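Local coordinates for protein probable aminotransferase (PDB 5YKT) that probably acts as a class-III aminotransferase and binds 4'-deoxy-4'-aminopyridoxal-5'-phosphate in a pocket at the end of a central beta sheet, at residues V160-N165 / A221-E226; F228-G233 / T261-C266; A255-E260 / P279-L284. The protein carries 1 engineered substitution. All coordinates share one frame; numbering follows the deposited sequence.

Interaction 1. Residues V160-N165 / A221-E226. With PMP (4'-deoxy-4'-aminopyridoxal-5'-phosphate), chain C.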
loop_
_atom_site.group_PDB
_atom_site.type_symbol
_atom_site.label_atom_id
_atom_site.label_comp_id
_atom_site.label_asym_id
_atom_site.label_seq_id
_atom_site.Cartn_x
_atom_site.Cartn_y
_atom_site.Cartn_z
ATOM N N VAL A 160 -2.244 16.064 -15.665
ATOM C CA VAL A 160 -1.275 17.147 -15.477
ATOM C C VAL A 160 -0.639 17.014 -14.102
ATOM O O VAL A 160 -1.342 16.911 -13.092
ATOM C CB VAL A 160 -1.916 18.544 -15.622
ATOM C CG1 VAL A 160 -0.990 19.635 -15.091
ATOM C CG2 VAL A 160 -2.247 18.809 -17.092
ATOM N N VAL A 161 0.692 17.048 -14.078
ATOM C CA VAL A 161 1.463 17.153 -12.843
ATOM C C VAL A 161 2.453 18.302 -13.034
ATOM O O VAL A 161 2.651 18.782 -14.152
ATOM C CB VAL A 161 2.194 15.854 -12.453
ATOM C CG1 VAL A 161 1.175 14.745 -12.221
ATOM C CG2 VAL A 161 3.178 15.399 -13.526
ATOM N N PHE A 162 3.081 18.702 -11.938
ATOM C CA PHE A 162 3.993 19.825 -11.954
ATOM C C PHE A 162 5.432 19.340 -11.854
ATOM O O PHE A 162 5.717 18.300 -11.247
ATOM C CB PHE A 162 3.626 20.836 -10.848
ATOM C CG PHE A 162 2.275 21.452 -11.055
ATOM C CD1 PHE A 162 2.121 22.460 -11.969
ATOM C CD2 PHE A 162 1.145 20.982 -10.406
ATOM C CE1 PHE A 162 0.886 23.033 -12.217
ATOM C CE2 PHE A 162 -0.101 21.566 -10.650
ATOM C CZ PHE A 162 -0.220 22.611 -11.540
ATOM N N ASN A 163 6.338 20.084 -12.476
ATOM C CA ASN A 163 7.743 19.715 -12.482
ATOM C C ASN A 163 8.284 19.660 -11.048
ATOM O O ASN A 163 8.019 20.552 -10.247
ATOM C CB ASN A 163 8.554 20.690 -13.333
ATOM C CG ASN A 163 9.946 20.191 -13.645
ATOM O OD1 ASN A 163 10.166 18.991 -13.826
ATOM N ND2 ASN A 163 10.887 21.118 -13.777
ATOM N N CYS A 164 8.998 18.581 -10.743
ATOM C CA CYS A 164 9.588 18.308 -9.415
ATOM C C CYS A 164 8.551 18.021 -8.336
ATOM O O CYS A 164 8.816 18.175 -7.145
ATOM C CB CYS A 164 10.572 19.401 -8.994
ATOM S SG CYS A 164 11.869 19.644 -10.225
ATOM N N ASN A 165 7.396 17.490 -8.753
ATOM C CA ASN A 165 6.422 16.940 -7.841
ATOM C C ASN A 165 6.952 15.714 -7.109
ATOM O O ASN A 165 7.947 15.104 -7.515
ATOM C CB ASN A 165 5.169 16.503 -8.623
ATOM C CG ASN A 165 5.405 15.252 -9.466
ATOM O OD1 ASN A 165 5.445 14.147 -8.935
ATOM N ND2 ASN A 165 5.570 15.426 -10.783
ATOM N N ALA A 221 -7.688 14.473 -17.866
ATOM C CA ALA A 221 -8.662 13.977 -16.901
ATOM C C ALA A 221 -8.578 14.700 -15.554
ATOM O O ALA A 221 -9.598 14.909 -14.900
ATOM C CB ALA A 221 -8.463 12.506 -16.724
ATOM N N ALA A 222 -7.368 15.073 -15.140
ATOM C CA ALA A 222 -7.178 15.663 -13.830
ATOM C C ALA A 222 -5.854 16.409 -13.743
ATOM O O ALA A 222 -4.905 16.087 -14.478
ATOM C CB ALA A 222 -7.212 14.579 -12.764
ATOM N N VAL A 223 -5.821 17.387 -12.839
ATOM C CA VAL A 223 -4.596 18.001 -12.375
ATOM C C VAL A 223 -4.335 17.465 -10.977
ATOM O O VAL A 223 -5.221 17.533 -10.103
ATOM C CB VAL A 223 -4.716 19.546 -12.305
ATOM C CG1 VAL A 223 -3.459 20.143 -11.679
ATOM C CG2 VAL A 223 -4.950 20.140 -13.693
ATOM N N LEU A 224 -3.140 16.916 -10.764
ATOM C CA LEU A 224 -2.751 16.376 -9.463
ATOM C C LEU A 224 -1.647 17.266 -8.912
ATOM O O LEU A 224 -0.661 17.489 -9.587
ATOM C CB LEU A 224 -2.233 14.944 -9.606
ATOM C CG LEU A 224 -1.589 14.285 -8.373
ATOM C CD1 LEU A 224 -2.578 14.232 -7.214
ATOM C CD2 LEU A 224 -1.123 12.870 -8.682
ATOM N N THR A 225 -1.808 17.757 -7.683
ATOM C CA THR A 225 -0.808 18.662 -7.108
ATOM C C THR A 225 -0.895 18.762 -5.602
ATOM O O THR A 225 -1.974 18.647 -5.016
ATOM C CB THR A 225 -0.970 20.087 -7.683
ATOM O OG1 THR A 225 0.118 20.918 -7.256
ATOM C CG2 THR A 225 -2.319 20.744 -7.308
ATOM N N GLU A 226 0.251 19.000 -4.960
ATOM C CA GLU A 226 0.213 19.544 -3.611
ATOM C C GLU A 226 -0.237 21.008 -3.729
ATOM O O GLU A 226 0.032 21.652 -4.735
ATOM C CB GLU A 226 1.583 19.534 -2.973
ATOM C CG GLU A 226 2.188 18.170 -2.726
ATOM C CD GLU A 226 3.475 18.308 -1.958
ATOM O OE1 GLU A 226 3.404 18.287 -0.714
ATOM O OE2 GLU A 226 4.541 18.501 -2.600
HETATM N N1 PMP C . 2.092 12.557 -1.793
HETATM C C2 PMP C . 3.044 13.367 -1.284
HETATM C C2A PMP C . 2.912 14.865 -1.344
HETATM C C3 PMP C . 4.207 12.773 -0.616
HETATM O O3 PMP C . 5.188 13.542 -0.089
HETATM C C4 PMP C . 4.341 11.314 -0.548
HETATM C C4A PMP C . 5.541 10.716 0.129
HETATM N N4A PMP C . 5.688 11.289 1.460
HETATM C C5 PMP C . 3.238 10.537 -1.148
HETATM C C6 PMP C . 2.183 11.209 -1.750
HETATM C C5A PMP C . 3.291 9.029 -1.162
HETATM O O4P PMP C . 3.152 8.492 0.146
HETATM P P PMP C . 3.579 6.956 0.341
HETATM O O1P PMP C . 5.052 6.862 0.157
HETATM O O2P PMP C . 2.745 6.215 -0.688
HETATM O O3P PMP C . 3.176 6.676 1.759
HETATM O O HOH W 1 2.018 17.698 -9.346
#
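Val-160 pairs with Val-223 as strands 158-162 and 220-225 run parallel in the large sheet, their local axes 5.0 Å apart and inclined by 16°. They are neighbours in the central sheet of the fold-type-I PLP enzymes, the class to which class-III aminotransferases belong. Val-160 N donates to Ala-222 O at 2.9 Å, and Leu-224 N donates to Val-160 O at the same distance, almost straight. Two residues further on, a water takes over. It accepts from Phe-162 N and donates to Leu-224 O at 2.7 Å, which bridges the two strands where direct pairing stops.

The side chains of Val-160 and Val-223 lie on one face, with Val-160 CB 3.9 Å from Val-223 CG2. Phe-162 adds a second side-chain contact. With CG beside the backbone N (chi1 -64°), its ring slants across the second strand. Its CE2 meets Val-223 CG1 at 3.8 Å, and its CD2 lies 3.3 Å from Thr-225 OG1, at a slant to the ring. Phe-205 meets the same ring edge-to-face. Thr-225 OG1 donates a hydrogen bond to Glu-226 O.

From the last strand residue, Phe-162, to Asn-165 the chain makes a type II beta turn. Phe-162 O accepts from both Asn-165 N and Asn-165 ND2, which come from opposite faces of the carbonyl plane. Glu-226 follows the other strand and extends to the ligand. Its OE1, hydrogen-bonded to Thr-230, lies 3.5 Å from methyl C2A of PMP.

Interaction 2. Residues F228-G233 / T261-C266. With PMP (4'-deoxy-4'-aminopyridoxal-5'-phosphate), chain C.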
loop_
_atom_site.group_PDB
_atom_site.type_symbol
_atom_site.label_atom_id
_atom_site.label_comp_id
_atom_site.label_asym_id
_atom_site.label_seq_id
_atom_site.Cartn_x
_atom_site.Cartn_y
_atom_site.Cartn_z
ATOM N N PHE A 228 0.978 23.370 -1.991
ATOM C CA PHE A 228 2.190 24.077 -1.657
ATOM C C PHE A 228 3.224 22.974 -1.838
ATOM O O PHE A 228 3.104 21.921 -1.190
ATOM C CB PHE A 228 2.035 24.533 -0.199
ATOM C CG PHE A 228 3.106 25.437 0.313
ATOM C CD1 PHE A 228 4.370 24.952 0.600
ATOM C CD2 PHE A 228 2.806 26.761 0.631
ATOM C CE1 PHE A 228 5.338 25.795 1.107
ATOM C CE2 PHE A 228 3.786 27.604 1.157
ATOM C CZ PHE A 228 5.046 27.111 1.395
ATOM N N MET A 229 4.183 23.126 -2.760
ATOM C CA MET A 229 5.071 21.990 -3.050
ATOM C C MET A 229 6.055 21.807 -1.910
ATOM O O MET A 229 6.564 22.801 -1.387
ATOM C CB MET A 229 5.816 22.163 -4.365
ATOM C CG MET A 229 4.889 22.388 -5.551
ATOM S SD MET A 229 5.761 22.529 -7.124
ATOM C CE MET A 229 6.274 20.826 -7.413
ATOM N N THR A 230 6.286 20.566 -1.508
ATOM C CA THR A 230 7.152 20.242 -0.379
ATOM C C THR A 230 8.226 19.210 -0.682
ATOM O O THR A 230 9.000 18.887 0.210
ATOM C CB THR A 230 6.335 19.736 0.836
ATOM O OG1 THR A 230 5.736 18.476 0.499
ATOM C CG2 THR A 230 5.291 20.751 1.235
ATOM N N ASN A 231 8.321 18.709 -1.918
ATOM C CA ASN A 231 9.236 17.633 -2.231
ATOM C C ASN A 231 10.389 18.049 -3.152
ATOM O O ASN A 231 11.002 17.217 -3.799
ATOM C CB ASN A 231 8.435 16.477 -2.804
ATOM C CG ASN A 231 7.719 15.703 -1.714
ATOM O OD1 ASN A 231 8.372 15.133 -0.857
ATOM N ND2 ASN A 231 6.402 15.662 -1.741
ATOM N N VAL A 232 10.684 19.338 -3.195
ATOM C CA VAL A 232 11.859 19.862 -3.889
ATOM C C VAL A 232 12.311 21.117 -3.138
ATOM O O VAL A 232 12.490 22.200 -3.700
ATOM C CB VAL A 232 11.543 20.126 -5.384
ATOM C CG1 VAL A 232 10.440 21.163 -5.568
ATOM C CG2 VAL A 232 12.808 20.480 -6.159
ATOM N N GLY A 233 12.446 20.976 -1.825
ATOM C CA GLY A 233 12.309 22.135 -0.954
ATOM C C GLY A 233 10.862 22.585 -1.033
ATOM O O GLY A 233 10.005 21.876 -1.578
ATOM N N THR A 261 -0.707 15.125 1.744
ATOM C CA THR A 261 0.117 14.184 2.490
ATOM C C THR A 261 1.162 14.883 3.368
ATOM O O THR A 261 1.394 14.432 4.493
ATOM C CB THR A 261 0.757 13.183 1.515
ATOM O OG1 THR A 261 -0.300 12.421 0.915
ATOM C CG2 THR A 261 1.718 12.214 2.206
ATOM N N HIS A 262 1.781 15.942 2.853
ATOM C CA HIS A 262 2.650 16.810 3.656
ATOM C C HIS A 262 2.007 18.099 4.144
ATOM O O HIS A 262 2.301 18.558 5.267
ATOM C CB HIS A 262 3.924 17.182 2.888
ATOM C CG HIS A 262 4.923 16.083 2.814
ATOM N ND1 HIS A 262 6.025 16.153 1.990
ATOM C CD2 HIS A 262 5.038 14.929 3.504
ATOM C CE1 HIS A 262 6.748 15.056 2.149
ATOM N NE2 HIS A 262 6.163 14.292 3.055
ATOM N N THR A 263 1.179 18.726 3.313
ATOM C CA THR A 263 0.634 20.039 3.634
ATOM C C THR A 263 -0.421 20.000 4.752
ATOM O O THR A 263 -0.836 21.050 5.226
ATOM C CB THR A 263 0.120 20.781 2.396
ATOM O OG1 THR A 263 -0.877 20.000 1.749
ATOM C CG2 THR A 263 1.242 21.078 1.444
ATOM N N ILE A 264 -0.799 18.816 5.213
ATOM C CA ILE A 264 -1.539 18.641 6.469
ATOM C C ILE A 264 -0.834 19.303 7.669
ATOM O O ILE A 264 -1.472 19.627 8.660
ATOM C CB ILE A 264 -1.856 17.151 6.735
ATOM C CG1 ILE A 264 -2.891 16.957 7.845
ATOM C CG2 ILE A 264 -0.583 16.382 7.050
ATOM C CD1 ILE A 264 -4.205 17.669 7.626
ATOM N N SER A 265 0.467 19.581 7.551
ATOM C CA SER A 265 1.144 20.394 8.566
ATOM C C SER A 265 0.586 21.809 8.736
ATOM O O SER A 265 0.857 22.442 9.749
ATOM C CB SER A 265 2.627 20.497 8.259
ATOM O OG SER A 265 2.849 21.254 7.070
ATOM N N CYS A 266 -0.140 22.316 7.745
ATOM C CA CYS A 266 -0.693 23.678 7.776
ATOM C C CYS A 266 -1.785 23.897 8.809
ATOM O O CYS A 266 -1.988 25.016 9.263
ATOM C CB CYS A 266 -1.240 24.022 6.405
ATOM S SG CYS A 266 -1.699 25.742 6.166
HETATM N N1 PMP C . 2.092 12.557 -1.793
HETATM C C2 PMP C . 3.044 13.367 -1.284
HETATM C C2A PMP C . 2.912 14.865 -1.344
HETATM C C3 PMP C . 4.207 12.773 -0.616
HETATM O O3 PMP C . 5.188 13.542 -0.089
HETATM C C4 PMP C . 4.341 11.314 -0.548
HETATM C C4A PMP C . 5.541 10.716 0.129
HETATM N N4A PMP C . 5.688 11.289 1.460
HETATM C C5 PMP C . 3.238 10.537 -1.148
HETATM C C6 PMP C . 2.183 11.209 -1.750
HETATM C C5A PMP C . 3.291 9.029 -1.162
HETATM O O4P PMP C . 3.152 8.492 0.146
HETATM P P PMP C . 3.579 6.956 0.341
HETATM O O1P PMP C . 5.052 6.862 0.157
HETATM O O2P PMP C . 2.745 6.215 -0.688
HETATM O O3P PMP C . 3.176 6.676 1.759
#
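His-262 reaches from the loop after strand 255-259 to Thr-230 and Asn-231, in the loop after strand 220-225. Its CB starts close to Thr-230 OG1, at 3.3 Å. The ring carbon CG sits beside the backbone N (chi1 -76°), and this swings the imidazole between the other loop and the ligand. ND1 donates to Thr-230 OG1 at 2.8 Å, and the oxygen lies in the ring plane. Thr-230 OG1 is hydrogen-bonded to Glu-226 as well, so this hydroxyl links the histidine to a carboxylate. CE1 comes next, with Asn-231 OD1 3.4 Å away at the ring edge. O3 of PMP lies over one face near the rim, 3.1 Å from CE1. At the tip, NE2 is 3.4 Å from N4A of PMP.

Asn-231 bonds the ligand oxygen that lies over the histidine ring: ND2 donates to PMP O3 at 2.9 Å with an angle of 157°, while OD1 is held by His-428. Thr-261, just before His-262, lies over one face of the pyridine ring, with CB 3.6 Å from C2 of PMP. Both loops line the ligand pocket.

Behind the histidine, Thr-263 CG2 packs on the backbone of Phe-228, 3.3 Å from its O. The hydroxyl of Thr-263 turns to Glu-260. Ile-382 of strand 378-382 packs on Phe-228, Thr-230 and Thr-263. Tyr-271 of helix 270-275 touches Phe-228 and Thr-263, and Arg-385 of strand 385-389 touches His-262.

Interaction 3. Residues A255-E260 / P279-L284. With PMP (4'-deoxy-4'-aminopyridoxal-5'-phosphate), chain C.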
loop_
_atom_site.group_PDB
_atom_site.type_symbol
_atom_site.label_atom_id
_atom_site.label_comp_id
_atom_site.label_asym_id
_atom_site.label_seq_id
_atom_site.Cartn_x
_atom_site.Cartn_y
_atom_site.Cartn_z
ATOM N N ALA A 255 -10.780 17.585 -13.307
ATOM C CA ALA A 255 -10.745 17.331 -11.857
ATOM C C ALA A 255 -9.502 17.955 -11.233
ATOM O O ALA A 255 -8.400 17.790 -11.757
ATOM C CB ALA A 255 -10.745 15.843 -11.590
ATOM N N LEU A 256 -9.677 18.640 -10.113
ATOM C CA LEU A 256 -8.575 19.164 -9.337
ATOM C C LEU A 256 -8.353 18.288 -8.098
ATOM O O LEU A 256 -9.203 18.272 -7.186
ATOM C CB LEU A 256 -8.877 20.609 -8.932
ATOM C CG LEU A 256 -7.864 21.291 -8.018
ATOM C CD1 LEU A 256 -6.496 21.334 -8.675
ATOM C CD2 LEU A 256 -8.335 22.684 -7.626
ATOM N N ILE A 257 -7.210 17.593 -8.066
ATOM C CA ILE A 257 -6.855 16.681 -6.980
ATOM C C ILE A 257 -5.781 17.365 -6.135
ATOM O O ILE A 257 -4.674 17.647 -6.626
ATOM C CB ILE A 257 -6.290 15.342 -7.486
ATOM C CG1 ILE A 257 -7.201 14.685 -8.541
ATOM C CG2 ILE A 257 -6.059 14.390 -6.305
ATOM C CD1 ILE A 257 -6.464 13.661 -9.383
ATOM N N ILE A 258 -6.106 17.612 -4.868
ATOM C CA ILE A 258 -5.185 18.272 -3.938
ATOM C C ILE A 258 -4.619 17.200 -2.987
ATOM O O ILE A 258 -5.354 16.593 -2.201
ATOM C CB ILE A 258 -5.890 19.399 -3.183
ATOM C CG1 ILE A 258 -6.410 20.478 -4.161
ATOM C CG2 ILE A 258 -4.976 20.008 -2.139
ATOM C CD1 ILE A 258 -5.332 21.216 -4.903
ATOM N N ASP A 259 -3.301 17.027 -3.032
ATOM C CA ASP A 259 -2.589 16.019 -2.242
ATOM C C ASP A 259 -1.959 16.702 -1.024
ATOM O O ASP A 259 -0.991 17.477 -1.167
ATOM C CB ASP A 259 -1.537 15.366 -3.130
ATOM C CG ASP A 259 -0.724 14.288 -2.435
ATOM O OD1 ASP A 259 -0.829 14.102 -1.198
ATOM O OD2 ASP A 259 0.061 13.623 -3.150
ATOM N N GLU A 260 -2.520 16.418 0.153
ATOM C CA GLU A 260 -2.134 17.055 1.407
ATOM C C GLU A 260 -1.314 16.149 2.326
ATOM O O GLU A 260 -1.191 16.411 3.526
ATOM C CB GLU A 260 -3.376 17.582 2.125
ATOM C CG GLU A 260 -4.040 18.716 1.350
ATOM C CD GLU A 260 -4.181 19.999 2.147
ATOM O OE1 GLU A 260 -3.288 20.310 2.969
ATOM O OE2 GLU A 260 -5.157 20.723 1.896
ATOM N N PRO A 279 -11.135 21.744 -3.532
ATOM C CA PRO A 279 -10.724 20.566 -4.300
ATOM C C PRO A 279 -11.902 19.743 -4.815
ATOM O O PRO A 279 -12.933 19.717 -4.176
ATOM C CB PRO A 279 -9.921 19.732 -3.283
ATOM C CG PRO A 279 -10.392 20.191 -1.962
ATOM C CD PRO A 279 -10.805 21.626 -2.103
ATOM N N ASP A 280 -11.730 19.100 -5.952
ATOM C CA ASP A 280 -12.669 18.046 -6.398
ATOM C C ASP A 280 -12.367 16.737 -5.699
ATOM O O ASP A 280 -13.279 16.000 -5.361
ATOM C CB ASP A 280 -12.603 17.851 -7.908
ATOM C CG ASP A 280 -13.022 19.076 -8.650
ATOM O OD1 ASP A 280 -14.067 19.667 -8.281
ATOM O OD2 ASP A 280 -12.294 19.498 -9.585
ATOM N N PHE A 281 -11.078 16.459 -5.505
ATOM C CA PHE A 281 -10.602 15.299 -4.764
ATOM C C PHE A 281 -9.536 15.769 -3.779
ATOM O O PHE A 281 -8.790 16.693 -4.076
ATOM C CB PHE A 281 -9.978 14.258 -5.680
ATOM C CG PHE A 281 -10.936 13.626 -6.648
ATOM C CD1 PHE A 281 -11.182 14.201 -7.878
ATOM C CD2 PHE A 281 -11.534 12.410 -6.336
ATOM C CE1 PHE A 281 -12.054 13.591 -8.771
ATOM C CE2 PHE A 281 -12.397 11.786 -7.246
ATOM C CZ PHE A 281 -12.654 12.390 -8.448
ATOM N N PHE A 282 -9.458 15.095 -2.652
ATOM C CA PHE A 282 -8.546 15.431 -1.566
ATOM C C PHE A 282 -7.870 14.158 -1.118
ATOM O O PHE A 282 -8.556 13.196 -0.828
ATOM C CB PHE A 282 -9.345 16.053 -0.427
ATOM C CG PHE A 282 -8.538 16.450 0.765
ATOM C CD1 PHE A 282 -8.294 15.538 1.795
ATOM C CD2 PHE A 282 -8.127 17.769 0.932
ATOM C CE1 PHE A 282 -7.576 15.915 2.913
ATOM C CE2 PHE A 282 -7.440 18.151 2.073
ATOM C CZ PHE A 282 -7.164 17.223 3.058
ATOM N N VAL A 283 -6.537 14.149 -1.058
ATOM C CA VAL A 283 -5.762 12.947 -0.707
ATOM C C VAL A 283 -4.943 13.228 0.554
ATOM O O VAL A 283 -4.287 14.261 0.649
ATOM C CB VAL A 283 -4.844 12.508 -1.867
ATOM C CG1 VAL A 283 -3.873 11.404 -1.431
ATOM C CG2 VAL A 283 -5.680 12.032 -3.041
ATOM N N LEU A 284 -4.980 12.312 1.519
ATOM C CA LEU A 284 -4.180 12.436 2.731
ATOM C C LEU A 284 -3.599 11.094 3.122
ATOM O O LEU A 284 -4.330 10.144 3.287
ATOM C CB LEU A 284 -5.050 13.001 3.840
ATOM C CG LEU A 284 -4.394 13.195 5.200
ATOM C CD1 LEU A 284 -3.135 14.047 5.132
ATOM C CD2 LEU A 284 -5.411 13.801 6.151
HETATM N N1 PMP C . 2.092 12.557 -1.793
HETATM C C2 PMP C . 3.044 13.367 -1.284
HETATM C C2A PMP C . 2.912 14.865 -1.344
HETATM C C3 PMP C . 4.207 12.773 -0.616
HETATM O O3 PMP C . 5.188 13.542 -0.089
HETATM C C4 PMP C . 4.341 11.314 -0.548
HETATM C C4A PMP C . 5.541 10.716 0.129
HETATM N N4A PMP C . 5.688 11.289 1.460
HETATM C C5 PMP C . 3.238 10.537 -1.148
HETATM C C6 PMP C . 2.183 11.209 -1.750
HETATM C C5A PMP C . 3.291 9.029 -1.162
HETATM O O4P PMP C . 3.152 8.492 0.146
HETATM P P PMP C . 3.579 6.956 0.341
HETATM O O1P PMP C . 5.052 6.862 0.157
HETATM O O2P PMP C . 2.745 6.215 -0.688
HETATM O O3P PMP C . 3.176 6.676 1.759
#
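The Phe-282 ring meets the carboxylate of Glu-260 obliquely, the two planes 49° apart, with Glu-260 OE2 3.4 Å from Phe-282 CE2. Phe-128 stacks on the same ring. CG of Glu-260 lies 3.5 Å from Phe-282 CE2, and the bend at chi2 (-123°) brings the carboxylate beside the same ring carbon. The carboxylate oxygens bond elsewhere: OE1 to Thr-263 and the backbone N of Tyr-271, OE2 to the backbone N of Ser-272. The carboxylate thus holds the start of helix 270-275. The Phe-281 ring has Ala-255 CB at its edge, 3.8 Å from CE1. Ile-257 CG1 approaches this ring at a slant.

Ile-257, Phe-281, Asp-259 and Val-283 share one face of the sheet, which packs on helix 139-154. Ile-257 CG2 touches Val-283 CG2 there at 4.0 Å. On the other face the side chains of Ile-258 and Pro-279 cross at about a right angle, with Ile-258 CG1 3.7 Å from Pro-279 CB.

Strands 255-259 and 281-284 run parallel, joined by regular bonds from Ile-258 N to Phe-281 O, Val-283 N to Ile-258 O and Glu-260 N to Val-283 O. At the start the pattern changes. Leu-256 N donates to the side chain of Asp-280, using the anti lone pair of OD2 at 2.8 Å, where the regular pattern would use Pro-279 O. This OD2 also forms a salt bridge with Arg-246. Leu-256 O accepts from both Asp-280 N and Phe-281 N.

At the far end Asp-259 OD2 lies 2.7 Å from N1 of PMP and is hydrogen-bonded to His-167 and Asn-143; Thr-261 holds its OD1. This is a beta-alpha-beta unit, strand 255-259, helix 270-275, strand 281-284, with the aspartate facing the pyridine nitrogen that is typical of fold-type-I PLP enzymes.

In the fold
Interaction 1 comes first along the chain and closes a loop with 55 residues between segments 160-165 and 221-226. Interaction 2 opens just after it, in the loop leaving strand 220-225, and reaches the loop leaving strand 255-259. Interaction 3 starts before interaction 2 has closed and ends after it, so these two cross; no contact nests in another. Strands 220-225 and 255-259 are themselves neighbours, so interactions 1 and 3 together join four consecutive parallel strands of the sheet. Interaction 2 joins the loops that leave the C-terminal ends of strands 220-225 and 255-259. All three contacts reach PMP, from the C-terminal ends of these two strands and the loops that follow them.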